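Local coordinates for chain length determinant protein (Shigella flexneri, PDB 4ZM5) that regulates the chain length of the lipopolysaccharide O antigen, probably by controlling how far the polysaccharide is polymerised, at residues 10-15 and 225-230; 47-52 and 107-112; 158-163 and 177-182; 133-138 and 199-204; 29-34 and 118-123. The protein carries 1 engineered substitution. All coordinates share one frame; numbering follows the deposited sequence.

Interaction 1: 10-15 and 225-230; sequences AIITQP and HAYRYV
Arg228 runs its side chain alongside that of Thr13, the two leaving the same face of the sheet. CG is anti to the backbone N (chi1 171°), and Arg228 CB settles 3.5 Å from Gln14 O, next to Pro15 CA. A bend at chi3 (81°) then swings the guanidinium over Thr13. Arg228 NE donates to a water 3.1 Å away that lies in the guanidinium plane, and this water in turn donates to Gln14 O at 2.8 Å. At the tip, Arg228 NH2 is 3.4 Å from Thr13 CG2, the methyl that lies over one face of the guanidinium. Beneath these side chains Thr13 and Arg228 form an antiparallel hydrogen-bonded pair, with Thr13 N to Arg228 O at 2.9 Å and a return bond from Arg228 N to Thr13 O. The pairing adds 228-229 as an outermost strand of the antiparallel sheet, next to strand 6-13, and so brings the two ends of the chain together. Val230 N extends the pairing by donating to Ile11 O. On the other face Ile12 lies beside Tyr229, its CD1 3.6 Å from Tyr229 CE1, while its CG1 meets Tyr227 CD2 at 3.6 Å. Tyr227 CE2 stands over the Tyr229 ring, offset toward the rim.

Interaction 2: 47-52 and 107-112; sequences GRFSSA and DKVNQE
The guanidinium of Arg48 meets Glu112 at its edge, in plane, and the Phe49 ring is approached obliquely by Val109 CG2. This is helix-on-helix packing: helix 38-53 lies against the long helix 91-159, the two local axes 9.7 Å apart and their N-to-C directions 130° apart. The salt bridge joins Arg48 NH1 to Glu112 OE1 at 3.1 Å. The two planar groups are turned 76° apart: Arg48 NH1 comes from above the carboxylate plane, while Glu112 OE1 stays in the guanidinium plane. Arg48 has CG anti to its backbone N (chi1 -167°), and a bend at chi3 turns the planar group toward Glu112. Its other terminal nitrogen, NH2, makes a salt bridge with Asp16 of the third subunit, so the arginine ties this helix pair to a neighbouring copy. Beside the charged pair, Val109 fills the apolar part of the interface. Its CG2 is 3.8 Å from Ala52 CB and 3.9 Å from Phe49 CA, while CG1 faces the aliphatic CG of Arg48. Phe49 crosses the valine at about a right angle and meets the Tyr227 ring as well, linking the helices to the chain just before strand 228-229. One water donates to both segments, to Arg48 O at 2.9 Å and to Glu112 OE1 at 2.7 Å.

Interaction 3: 158-163 and 177-182; sequences NQAQVT and TLFLLG
Val162 sets its CG2 methyl against the edge of the Phe179 ring, near the ring plane, 3.7 Å from Phe179 CD2. The valine follows a Schellman motif that ends the long helix 91-159, with Gln161 at positive phi as the C-prime residue, and this turn aims Val162 at the 3-10 segment 179-181. With CG1 anti to the carbonyl carbon (chi1 -71°), CG2 falls between the backbone N and that carbon and faces the ring. Phe179 places its CG between N and carbonyl carbon (chi1 89°), which brings its ring toward the helix end, where Ala160 CB approaches obliquely at 4.3 Å from Phe179 CE2. One face of the ring is lined by CG of Leu180. The ring also packs on Tyr156 of its own chain and on Ala185 of the third subunit, so the tip of the elongated molecule is shared between copies. Gly182 occupies the N-cap position of helix 183-191. Having no side chain, it lets two backbone carbonyls come close to its CA, Val162 O at 3.6 Å and Thr163 O at 3.5 Å, both as CA-H...O contacts. Backbone hydrogen bonds between Val162 and Ser183 and between Thr163 and Glu184 continue the join. A single water donates to Thr163 O at 2.8 Å and to Leu181 O at 2.6 Å.

Interaction 4: 133-138 and 199-204; sequences RTQEVV and VFSPNY
Tyr204 OH donates a hydrogen bond to Glu136 OE2 at 2.6 Å. The carboxylate oxygen sits at the edge of the phenol ring, in its plane, and receives the proton on its anti lone pair, the one away from the other oxygen, while the carboxylate and ring planes stand 64° apart. Tyr204 holds its CG anti to the backbone N (chi1 -179°), which carries the ring across toward helix 91-159, and the hydroxyl arrives at the tip of the extended Glu136. The Tyr204 and Phe200 rings lie face on face within the incoming segment, Tyr204 CE2 sitting 3.6 Å above the plane of the Phe200 ring, over its centre. Phe200 turns an edge to the helix, and its CE1 is 3.8 Å from Glu136 CA. Gln135 CB packs obliquely on the Tyr204 ring, 3.8 Å from Tyr204 CD1. A bound magnesium ion lies about 4 Å from the Gln135 side chain. The contact docks the start of helix 202-215 on the long helix, with Gln206 and Gln209 of the third subunit packing beside it. A neutral phenol donor reaching a carboxylate at this distance is consistent with Glu136 being ionised, its negative charge partly offset by the tyrosine hydroxyl.

Interaction 5: 29-34 and 118-123; sequences VIYGQA and KDNIAL
Ile30 and Ile121 bring the two backbones closest, their CA atoms 6.3 Å apart, where the C-terminal end of helix 17-31 lies against the middle of the long helix 91-159. The shorter helix stops just after the contact: Gly32 is the first residue to leave helical angles, with phi 65°, and the chain turns off there. The end of helix 17-31 thus packs against the long helix that runs most of the length of the molecule. Ile30 points at the long helix, its CG2 3.3 Å from Asn120 O and its CD1 3.8 Å from Ile121 CG1, the two isoleucine side chains crossing at about a right angle. Leu217 packs on both of them, and Ile214 of helix 202-215 covers Ile121. Tyr31 has CG anti to its carbonyl carbon (chi1 -65°), which lays the ring face against Ile30, whose CG2 sits 3.6 Å above the centre of the Tyr31 ring. From there the hydroxyl reaches the long helix and donates to Asn120 OD1. The distance of 2.5 Å from Tyr31 OH to Asn120 OD1 is very short, and its exact value is doubtful. The acceptor lies in the ring plane while the amide stands nearly perpendicular, 88° from the ring. Asn120 and Leu123 also touch the third subunit, at Val17 and Asn24. Leu123 CD2 meets the edge of the phenol, 3.4 Å from Tyr31 OH.

In the fold
Four of the five contacts, interactions 2 to 5, use the long helix 91-159; interaction 1 instead closes the sheet between the two ends of the chain. Interactions 1 and 2 adjoin at the base, where Tyr227 and Ala226 touch Phe49 and Val109, and interaction 3 lies at the far tip, its centre about 76 Å from that of interaction 1. Interaction 5 sits near the middle, its centre about 20 Å from the centres of both interaction 2 and interaction 4. Interactions 2, 3 and 5 are buried, interaction 1 is partly so, and interaction 4 is at the surface. Backbone pairing dominates interaction 1, a salt bridge beside a valine-centred apolar patch marks interaction 2, apolar and CA-H...O contacts interaction 3, and tyrosine hydroxyl donors interactions 4 and 5.

Interaction 1: 10-15 and 225-230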
# COMPACT_ATOMS: atom_id res chain seq x y z
N ALA B 10 -16.20 13.79 -27.09
CA ALA B 10 -16.51 13.24 -25.77
C ALA B 10 -15.50 13.79 -24.76
O ALA B 10 -14.37 14.11 -25.14
CB ALA B 10 -16.48 11.71 -25.79
N ILE B 11 -15.92 13.97 -23.51
CA ILE B 11 -15.02 14.44 -22.45
C ILE B 11 -15.04 13.40 -21.36
O ILE B 11 -16.09 13.05 -20.84
CB ILE B 11 -15.30 15.88 -21.92
CG1 ILE B 11 -15.22 16.90 -23.08
CG2 ILE B 11 -14.31 16.23 -20.82
CD1 ILE B 11 -15.79 18.25 -22.82
N ILE B 12 -13.86 12.93 -21.03
CA ILE B 12 -13.67 11.86 -20.07
C ILE B 12 -12.72 12.31 -18.95
O ILE B 12 -11.80 13.10 -19.19
CB ILE B 12 -13.16 10.67 -20.93
CG1 ILE B 12 -14.33 9.74 -21.29
CG2 ILE B 12 -11.92 9.93 -20.41
CD1 ILE B 12 -14.10 8.82 -22.54
N THR B 13 -13.00 11.88 -17.69
CA THR B 13 -12.12 12.21 -16.56
C THR B 13 -11.93 10.94 -15.70
O THR B 13 -12.43 9.86 -16.05
CB THR B 13 -12.58 13.46 -15.77
OG1 THR B 13 -11.50 13.90 -14.95
CG2 THR B 13 -13.81 13.23 -14.92
N GLN B 14 -11.20 11.09 -14.59
CA GLN B 14 -10.93 10.00 -13.66
C GLN B 14 -12.24 9.46 -13.11
O GLN B 14 -13.23 10.20 -12.97
CB GLN B 14 -10.00 10.46 -12.52
CG GLN B 14 -10.58 11.50 -11.57
CD GLN B 14 -9.56 12.12 -10.65
OE1 GLN B 14 -8.39 11.76 -10.63
NE2 GLN B 14 -9.99 13.09 -9.87
N PRO B 15 -12.28 8.16 -12.81
CA PRO B 15 -13.51 7.61 -12.23
C PRO B 15 -13.74 8.18 -10.81
O PRO B 15 -12.80 8.66 -10.18
CB PRO B 15 -13.23 6.11 -12.23
CG PRO B 15 -11.76 5.99 -12.20
CD PRO B 15 -11.22 7.15 -12.94
N HIS B 225 -14.31 0.76 -13.09
CA HIS B 225 -14.43 1.81 -14.10
C HIS B 225 -13.07 2.51 -14.21
O HIS B 225 -12.49 2.85 -13.19
CB HIS B 225 -15.56 2.80 -13.71
CG HIS B 225 -16.87 2.13 -13.34
ND1 HIS B 225 -17.90 2.00 -14.26
CD2 HIS B 225 -17.25 1.56 -12.17
CE1 HIS B 225 -18.87 1.35 -13.62
NE2 HIS B 225 -18.53 1.07 -12.36
N ALA B 226 -12.53 2.65 -15.41
CA ALA B 226 -11.22 3.32 -15.57
C ALA B 226 -11.42 4.83 -15.90
O ALA B 226 -10.46 5.60 -15.92
CB ALA B 226 -10.40 2.62 -16.65
N TYR B 227 -12.67 5.23 -16.12
CA TYR B 227 -13.02 6.61 -16.42
C TYR B 227 -14.46 6.91 -16.04
O TYR B 227 -15.20 6.02 -15.61
CB TYR B 227 -12.78 6.93 -17.92
CG TYR B 227 -13.69 6.16 -18.86
CD1 TYR B 227 -13.41 4.85 -19.21
CD2 TYR B 227 -14.83 6.76 -19.39
CE1 TYR B 227 -14.25 4.13 -20.05
CE2 TYR B 227 -15.68 6.06 -20.25
CZ TYR B 227 -15.38 4.74 -20.58
OH TYR B 227 -16.20 4.03 -21.42
N ARG B 228 -14.84 8.17 -16.19
CA ARG B 228 -16.16 8.73 -15.94
C ARG B 228 -16.41 9.72 -17.05
O ARG B 228 -15.51 10.49 -17.39
CB ARG B 228 -16.20 9.39 -14.55
CG ARG B 228 -17.45 10.19 -14.29
CD ARG B 228 -17.48 10.80 -12.91
NE ARG B 228 -16.72 12.04 -12.78
CZ ARG B 228 -17.12 13.24 -13.19
NH1 ARG B 228 -18.27 13.38 -13.85
NH2 ARG B 228 -16.38 14.31 -12.95
N TYR B 229 -17.61 9.69 -17.65
CA TYR B 229 -17.92 10.65 -18.69
C TYR B 229 -18.31 11.97 -18.09
O TYR B 229 -19.10 12.01 -17.14
CB TYR B 229 -19.06 10.18 -19.61
CG TYR B 229 -18.70 9.19 -20.69
CD1 TYR B 229 -17.96 9.58 -21.81
CD2 TYR B 229 -19.22 7.89 -20.67
CE1 TYR B 229 -17.69 8.68 -22.84
CE2 TYR B 229 -18.94 6.99 -21.69
CZ TYR B 229 -18.19 7.39 -22.78
OH TYR B 229 -17.96 6.49 -23.78
N VAL B 230 -17.78 13.03 -18.66
CA VAL B 230 -18.17 14.39 -18.35
C VAL B 230 -19.23 14.71 -19.41
O VAL B 230 -20.28 15.28 -19.11
CB VAL B 230 -16.96 15.37 -18.35
CG1 VAL B 230 -17.42 16.81 -18.33
CG2 VAL B 230 -16.04 15.10 -17.18
O HOH W 1 -14.29 11.87 -10.92

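Interaction 2: 47-52 and 107-112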
# COMPACT_ATOMS: atom_id res chain seq x y z
N GLY B 47 -5.04 7.24 -16.14
CA GLY B 47 -3.72 7.10 -16.73
C GLY B 47 -3.63 5.87 -17.62
O GLY B 47 -3.17 5.98 -18.76
N ARG B 48 -4.12 4.71 -17.13
CA ARG B 48 -4.12 3.44 -17.88
C ARG B 48 -5.06 3.56 -19.11
O ARG B 48 -4.70 3.08 -20.20
CB ARG B 48 -4.51 2.25 -16.97
CG ARG B 48 -4.23 0.88 -17.60
CD ARG B 48 -4.46 -0.33 -16.68
NE ARG B 48 -3.25 -0.74 -15.94
CZ ARG B 48 -2.23 -1.38 -16.47
NH1 ARG B 48 -2.22 -1.67 -17.77
NH2 ARG B 48 -1.18 -1.72 -15.73
N PHE B 49 -6.23 4.24 -18.96
CA PHE B 49 -7.19 4.42 -20.04
C PHE B 49 -6.61 5.33 -21.13
O PHE B 49 -6.57 4.92 -22.30
CB PHE B 49 -8.53 4.97 -19.53
CG PHE B 49 -9.62 4.95 -20.59
CD1 PHE B 49 -10.38 3.80 -20.81
CD2 PHE B 49 -9.84 6.06 -21.41
CE1 PHE B 49 -11.35 3.77 -21.82
CE2 PHE B 49 -10.80 6.01 -22.44
CZ PHE B 49 -11.55 4.87 -22.63
N SER B 50 -6.16 6.54 -20.77
CA SER B 50 -5.60 7.52 -21.71
C SER B 50 -4.37 6.98 -22.44
O SER B 50 -4.22 7.25 -23.63
CB SER B 50 -5.25 8.82 -21.01
OG SER B 50 -4.31 8.62 -19.97
N SER B 51 -3.50 6.21 -21.76
CA SER B 51 -2.30 5.63 -22.36
C SER B 51 -2.68 4.65 -23.47
O SER B 51 -2.12 4.77 -24.56
CB SER B 51 -1.42 4.94 -21.32
OG SER B 51 -2.19 4.05 -20.54
N ALA B 52 -3.63 3.73 -23.21
CA ALA B 52 -4.13 2.77 -24.20
C ALA B 52 -4.74 3.52 -25.39
O ALA B 52 -4.42 3.21 -26.54
CB ALA B 52 -5.15 1.84 -23.57
N ASP B 107 -12.44 -2.13 -23.22
CA ASP B 107 -12.28 -3.58 -23.18
C ASP B 107 -10.82 -3.98 -22.95
O ASP B 107 -10.56 -4.85 -22.12
CB ASP B 107 -12.81 -4.24 -24.47
CG ASP B 107 -14.30 -4.09 -24.70
OD1 ASP B 107 -15.05 -3.91 -23.70
OD2 ASP B 107 -14.73 -4.14 -25.88
N LYS B 108 -9.87 -3.34 -23.67
CA LYS B 108 -8.44 -3.62 -23.54
C LYS B 108 -7.96 -3.30 -22.12
O LYS B 108 -7.20 -4.08 -21.54
CB LYS B 108 -7.64 -2.83 -24.59
CG LYS B 108 -6.14 -3.14 -24.57
CD LYS B 108 -5.38 -2.54 -25.75
CE LYS B 108 -3.89 -2.81 -25.69
NZ LYS B 108 -3.54 -4.26 -25.66
N VAL B 109 -8.43 -2.17 -21.55
CA VAL B 109 -8.07 -1.67 -20.22
C VAL B 109 -8.64 -2.60 -19.16
O VAL B 109 -7.92 -2.93 -18.21
CB VAL B 109 -8.47 -0.19 -20.03
CG1 VAL B 109 -8.25 0.31 -18.60
CG2 VAL B 109 -7.69 0.68 -21.00
N ASN B 110 -9.87 -3.09 -19.35
CA ASN B 110 -10.48 -4.05 -18.43
C ASN B 110 -9.63 -5.34 -18.35
O ASN B 110 -9.43 -5.88 -17.26
CB ASN B 110 -11.92 -4.35 -18.84
CG ASN B 110 -12.72 -4.99 -17.71
OD1 ASN B 110 -13.05 -4.35 -16.71
ND2 ASN B 110 -13.04 -6.28 -17.85
N GLN B 111 -9.08 -5.78 -19.49
CA GLN B 111 -8.23 -6.97 -19.56
C GLN B 111 -6.90 -6.71 -18.88
O GLN B 111 -6.45 -7.57 -18.13
CB GLN B 111 -8.01 -7.42 -21.01
CG GLN B 111 -9.23 -8.07 -21.64
CD GLN B 111 -8.85 -8.99 -22.76
OE1 GLN B 111 -8.63 -10.19 -22.55
NE2 GLN B 111 -8.75 -8.46 -23.97
N GLU B 112 -6.29 -5.52 -19.09
CA GLU B 112 -5.03 -5.06 -18.48
C GLU B 112 -5.17 -5.03 -16.97
O GLU B 112 -4.23 -5.42 -16.27
CB GLU B 112 -4.64 -3.66 -18.98
CG GLU B 112 -4.14 -3.61 -20.41
CD GLU B 112 -3.76 -2.25 -20.97
OE1 GLU B 112 -3.96 -1.23 -20.28
OE2 GLU B 112 -3.27 -2.21 -22.13
O HOH W 2 -2.70 1.10 -20.87

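Interaction 3: 158-163 and 177-182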
# COMPACT_ATOMS: atom_id res chain seq x y z
N ASN B 158 17.89 -32.64 39.27
CA ASN B 158 18.25 -34.02 39.60
C ASN B 158 19.49 -34.07 40.49
O ASN B 158 19.54 -34.92 41.37
CB ASN B 158 18.49 -34.84 38.33
CG ASN B 158 17.24 -35.22 37.57
OD1 ASN B 158 16.13 -35.34 38.12
ND2 ASN B 158 17.41 -35.51 36.30
N GLN B 159 20.50 -33.21 40.26
CA GLN B 159 21.72 -33.23 41.09
C GLN B 159 21.43 -32.70 42.50
O GLN B 159 21.95 -33.25 43.47
CB GLN B 159 22.89 -32.46 40.46
CG GLN B 159 24.25 -33.11 40.82
CD GLN B 159 25.45 -32.23 40.53
OE1 GLN B 159 25.92 -32.14 39.37
NE2 GLN B 159 26.00 -31.60 41.58
N ALA B 160 20.57 -31.66 42.60
CA ALA B 160 20.16 -31.08 43.87
C ALA B 160 19.10 -31.94 44.56
O ALA B 160 18.74 -31.66 45.70
CB ALA B 160 19.64 -29.67 43.65
N GLN B 161 18.62 -33.00 43.86
CA GLN B 161 17.62 -33.99 44.29
C GLN B 161 16.28 -33.32 44.67
O GLN B 161 15.57 -33.80 45.57
CB GLN B 161 18.15 -34.85 45.44
CG GLN B 161 19.38 -35.67 45.07
CD GLN B 161 19.31 -37.04 45.68
OE1 GLN B 161 19.41 -37.20 46.90
NE2 GLN B 161 19.11 -38.05 44.84
N VAL B 162 15.91 -32.23 43.96
CA VAL B 162 14.65 -31.50 44.19
C VAL B 162 13.60 -31.93 43.13
O VAL B 162 13.76 -31.65 41.94
CB VAL B 162 14.82 -29.95 44.30
CG1 VAL B 162 15.53 -29.58 45.60
CG2 VAL B 162 15.56 -29.36 43.10
N THR B 163 12.56 -32.67 43.57
CA THR B 163 11.53 -33.23 42.68
C THR B 163 10.26 -32.40 42.66
O THR B 163 9.60 -32.32 41.62
CB THR B 163 11.19 -34.66 43.11
OG1 THR B 163 10.78 -34.63 44.47
CG2 THR B 163 12.34 -35.62 42.92
N THR B 177 16.69 -20.15 37.74
CA THR B 177 15.64 -20.42 38.72
C THR B 177 14.64 -21.49 38.26
O THR B 177 13.81 -21.89 39.08
CB THR B 177 14.93 -19.11 39.16
OG1 THR B 177 14.45 -18.38 38.03
CG2 THR B 177 15.82 -18.22 39.99
N LEU B 178 14.78 -22.04 37.03
CA LEU B 178 13.88 -23.06 36.49
C LEU B 178 13.91 -24.36 37.27
O LEU B 178 12.86 -24.98 37.42
CB LEU B 178 14.20 -23.37 35.02
CG LEU B 178 13.46 -22.61 33.93
CD1 LEU B 178 14.23 -22.73 32.62
CD2 LEU B 178 12.04 -23.14 33.74
N PHE B 179 15.09 -24.79 37.76
CA PHE B 179 15.23 -26.06 38.49
C PHE B 179 14.37 -26.06 39.77
O PHE B 179 14.01 -27.13 40.27
CB PHE B 179 16.71 -26.35 38.80
CG PHE B 179 17.22 -25.79 40.11
CD1 PHE B 179 17.68 -24.48 40.18
CD2 PHE B 179 17.21 -26.56 41.27
CE1 PHE B 179 18.13 -23.95 41.40
CE2 PHE B 179 17.65 -26.03 42.48
CZ PHE B 179 18.11 -24.73 42.54
N LEU B 180 14.04 -24.86 40.28
CA LEU B 180 13.22 -24.70 41.48
C LEU B 180 11.77 -25.17 41.27
O LEU B 180 11.02 -25.28 42.24
CB LEU B 180 13.21 -23.25 41.95
CG LEU B 180 14.52 -22.68 42.50
CD1 LEU B 180 14.41 -21.17 42.66
CD2 LEU B 180 14.89 -23.29 43.82
N LEU B 181 11.39 -25.45 40.00
CA LEU B 181 10.07 -25.97 39.65
C LEU B 181 10.00 -27.47 39.94
O LEU B 181 8.90 -28.02 40.04
CB LEU B 181 9.74 -25.67 38.19
CG LEU B 181 9.66 -24.18 37.82
CD1 LEU B 181 9.38 -24.00 36.35
CD2 LEU B 181 8.61 -23.44 38.62
N GLY B 182 11.16 -28.08 40.15
CA GLY B 182 11.29 -29.50 40.49
C GLY B 182 11.45 -30.36 39.27
O GLY B 182 10.87 -30.04 38.23
O HOH W 3 8.07 -30.48 40.10

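Interaction 4: 133-138 and 199-204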
# COMPACT_ATOMS: atom_id res chain seq x y z
N ARG B 133 6.11 -17.04 7.55
CA ARG B 133 7.21 -18.01 7.58
C ARG B 133 8.30 -17.55 8.56
O ARG B 133 8.67 -18.32 9.45
CB ARG B 133 7.78 -18.19 6.17
CG ARG B 133 8.85 -19.25 6.05
CD ARG B 133 9.23 -19.43 4.59
NE ARG B 133 10.18 -18.42 4.11
CZ ARG B 133 9.92 -17.51 3.18
NH1 ARG B 133 8.74 -17.50 2.57
NH2 ARG B 133 10.84 -16.63 2.83
N THR B 134 8.78 -16.30 8.40
CA THR B 134 9.80 -15.67 9.24
C THR B 134 9.37 -15.69 10.70
O THR B 134 10.15 -16.07 11.56
CB THR B 134 10.05 -14.23 8.76
OG1 THR B 134 10.46 -14.27 7.39
CG2 THR B 134 11.09 -13.50 9.61
N GLN B 135 8.14 -15.26 10.95
CA GLN B 135 7.54 -15.17 12.28
C GLN B 135 7.42 -16.56 12.91
O GLN B 135 7.69 -16.69 14.10
CB GLN B 135 6.18 -14.47 12.19
CG GLN B 135 6.32 -12.97 11.93
CD GLN B 135 4.98 -12.26 11.93
OE1 GLN B 135 4.39 -11.99 10.87
NE2 GLN B 135 4.50 -11.89 13.11
N GLU B 136 7.09 -17.59 12.12
CA GLU B 136 6.98 -18.98 12.55
C GLU B 136 8.35 -19.53 12.92
O GLU B 136 8.45 -20.20 13.95
CB GLU B 136 6.34 -19.85 11.45
CG GLU B 136 4.83 -19.73 11.40
CD GLU B 136 4.18 -19.96 10.05
OE1 GLU B 136 4.90 -20.25 9.06
OE2 GLU B 136 2.94 -19.84 9.98
N VAL B 137 9.40 -19.23 12.12
CA VAL B 137 10.78 -19.67 12.38
C VAL B 137 11.23 -19.10 13.74
O VAL B 137 11.69 -19.87 14.60
CB VAL B 137 11.76 -19.29 11.22
CG1 VAL B 137 13.22 -19.47 11.61
CG2 VAL B 137 11.45 -20.08 9.94
N VAL B 138 11.03 -17.77 13.95
CA VAL B 138 11.38 -17.06 15.19
C VAL B 138 10.68 -17.70 16.40
O VAL B 138 11.35 -18.04 17.37
CB VAL B 138 11.07 -15.53 15.11
CG1 VAL B 138 11.36 -14.84 16.45
CG2 VAL B 138 11.85 -14.86 13.98
N VAL B 199 4.32 -18.93 20.56
CA VAL B 199 3.89 -17.58 20.90
C VAL B 199 4.34 -16.65 19.77
O VAL B 199 5.54 -16.56 19.46
CB VAL B 199 4.39 -17.12 22.30
CG1 VAL B 199 3.91 -15.70 22.61
CG2 VAL B 199 3.94 -18.08 23.39
N PHE B 200 3.34 -16.00 19.13
CA PHE B 200 3.53 -15.08 18.01
C PHE B 200 3.11 -13.67 18.39
O PHE B 200 2.21 -13.51 19.22
CB PHE B 200 2.70 -15.51 16.80
CG PHE B 200 2.88 -16.91 16.31
CD1 PHE B 200 3.95 -17.25 15.49
CD2 PHE B 200 1.96 -17.89 16.64
CE1 PHE B 200 4.10 -18.55 15.02
CE2 PHE B 200 2.11 -19.19 16.17
CZ PHE B 200 3.17 -19.51 15.36
N SER B 201 3.66 -12.66 17.70
CA SER B 201 3.29 -11.25 17.90
C SER B 201 1.84 -11.01 17.39
O SER B 201 1.41 -11.76 16.51
CB SER B 201 4.29 -10.32 17.21
OG SER B 201 3.96 -10.02 15.86
N PRO B 202 1.07 -10.00 17.90
CA PRO B 202 -0.29 -9.76 17.37
C PRO B 202 -0.33 -9.51 15.85
O PRO B 202 -1.34 -9.79 15.20
CB PRO B 202 -0.76 -8.53 18.15
CG PRO B 202 0.03 -8.56 19.39
CD PRO B 202 1.39 -9.02 18.96
N ASN B 203 0.79 -9.02 15.28
CA ASN B 203 0.95 -8.84 13.84
C ASN B 203 0.74 -10.18 13.12
O ASN B 203 0.14 -10.19 12.04
CB ASN B 203 2.34 -8.27 13.52
CG ASN B 203 2.66 -8.30 12.04
OD1 ASN B 203 2.25 -7.41 11.27
ND2 ASN B 203 3.35 -9.35 11.59
N TYR B 204 1.26 -11.29 13.70
CA TYR B 204 1.14 -12.62 13.10
C TYR B 204 -0.30 -12.94 12.70
O TYR B 204 -0.55 -13.34 11.55
CB TYR B 204 1.69 -13.71 14.04
CG TYR B 204 1.59 -15.09 13.44
CD1 TYR B 204 2.49 -15.52 12.46
CD2 TYR B 204 0.59 -15.98 13.84
CE1 TYR B 204 2.39 -16.79 11.89
CE2 TYR B 204 0.50 -17.26 13.30
CZ TYR B 204 1.39 -17.65 12.30
OH TYR B 204 1.30 -18.90 11.77

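Interaction 5: 29-34 and 118-123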
# COMPACT_ATOMS: atom_id res chain seq x y z
N VAL B 29 -6.73 -4.52 0.74
CA VAL B 29 -6.65 -5.91 1.21
C VAL B 29 -5.25 -6.46 0.88
O VAL B 29 -4.63 -7.03 1.76
CB VAL B 29 -7.81 -6.81 0.64
CG1 VAL B 29 -7.57 -8.28 0.88
CG2 VAL B 29 -9.16 -6.42 1.22
N ILE B 30 -4.74 -6.21 -0.33
CA ILE B 30 -3.43 -6.72 -0.78
C ILE B 30 -2.23 -6.04 -0.09
O ILE B 30 -1.32 -6.76 0.37
CB ILE B 30 -3.29 -6.63 -2.33
CG1 ILE B 30 -4.37 -7.47 -3.05
CG2 ILE B 30 -1.90 -7.09 -2.77
CD1 ILE B 30 -4.72 -7.01 -4.44
N TYR B 31 -2.21 -4.71 -0.03
CA TYR B 31 -1.04 -4.00 0.46
C TYR B 31 -1.14 -3.33 1.84
O TYR B 31 -0.10 -2.90 2.35
CB TYR B 31 -0.63 -2.95 -0.58
CG TYR B 31 -0.17 -3.57 -1.88
CD1 TYR B 31 -0.84 -3.32 -3.07
CD2 TYR B 31 0.90 -4.46 -1.90
CE1 TYR B 31 -0.39 -3.87 -4.28
CE2 TYR B 31 1.31 -5.07 -3.09
CZ TYR B 31 0.67 -4.75 -4.28
OH TYR B 31 1.09 -5.31 -5.46
N GLY B 32 -2.33 -3.27 2.42
CA GLY B 32 -2.54 -2.67 3.73
C GLY B 32 -2.26 -1.18 3.77
O GLY B 32 -2.91 -0.41 3.06
N GLN B 33 -1.27 -0.77 4.59
CA GLN B 33 -0.88 0.63 4.71
C GLN B 33 -0.04 1.06 3.49
O GLN B 33 -0.08 2.24 3.12
CB GLN B 33 -0.13 0.88 6.04
CG GLN B 33 -0.32 2.29 6.66
CD GLN B 33 -1.67 2.51 7.31
OE1 GLN B 33 -2.68 2.73 6.63
NE2 GLN B 33 -1.70 2.56 8.65
N ALA B 34 0.65 0.11 2.83
CA ALA B 34 1.46 0.36 1.63
C ALA B 34 0.59 0.59 0.38
O ALA B 34 1.13 0.94 -0.68
CB ALA B 34 2.41 -0.81 1.40
N LYS B 118 -4.33 -9.81 -10.70
CA LYS B 118 -3.75 -11.11 -10.36
C LYS B 118 -2.23 -11.00 -10.08
O LYS B 118 -1.73 -11.68 -9.18
CB LYS B 118 -4.09 -12.21 -11.40
CG LYS B 118 -3.56 -12.05 -12.83
CD LYS B 118 -4.33 -12.95 -13.83
CE LYS B 118 -3.88 -14.39 -13.90
NZ LYS B 118 -4.62 -15.13 -14.96
N ASP B 119 -1.53 -10.07 -10.75
CA ASP B 119 -0.11 -9.84 -10.53
C ASP B 119 0.14 -9.27 -9.14
O ASP B 119 1.11 -9.65 -8.47
CB ASP B 119 0.45 -8.87 -11.60
CG ASP B 119 0.61 -9.42 -13.00
OD1 ASP B 119 0.57 -10.66 -13.17
OD2 ASP B 119 0.82 -8.60 -13.94
N ASN B 120 -0.74 -8.34 -8.71
CA ASN B 120 -0.69 -7.69 -7.41
C ASN B 120 -1.05 -8.67 -6.33
O ASN B 120 -0.45 -8.60 -5.26
CB ASN B 120 -1.64 -6.48 -7.36
CG ASN B 120 -1.06 -5.25 -8.00
OD1 ASN B 120 -0.00 -4.77 -7.63
ND2 ASN B 120 -1.75 -4.70 -8.95
N ILE B 121 -2.02 -9.59 -6.59
CA ILE B 121 -2.44 -10.63 -5.65
C ILE B 121 -1.26 -11.58 -5.42
O ILE B 121 -0.96 -11.89 -4.28
CB ILE B 121 -3.73 -11.35 -6.15
CG1 ILE B 121 -4.98 -10.49 -5.84
CG2 ILE B 121 -3.87 -12.76 -5.54
CD1 ILE B 121 -6.26 -10.87 -6.57
N ALA B 122 -0.54 -11.95 -6.49
CA ALA B 122 0.64 -12.82 -6.43
C ALA B 122 1.78 -12.19 -5.59
O ALA B 122 2.41 -12.88 -4.77
CB ALA B 122 1.12 -13.12 -7.84
N LEU B 123 2.02 -10.88 -5.78
CA LEU B 123 3.03 -10.10 -5.05
C LEU B 123 2.66 -9.93 -3.57
O LEU B 123 3.54 -10.10 -2.70
CB LEU B 123 3.17 -8.71 -5.72
CG LEU B 123 4.26 -7.75 -5.18
CD1 LEU B 123 5.67 -8.40 -5.21
CD2 LEU B 123 4.27 -6.48 -5.99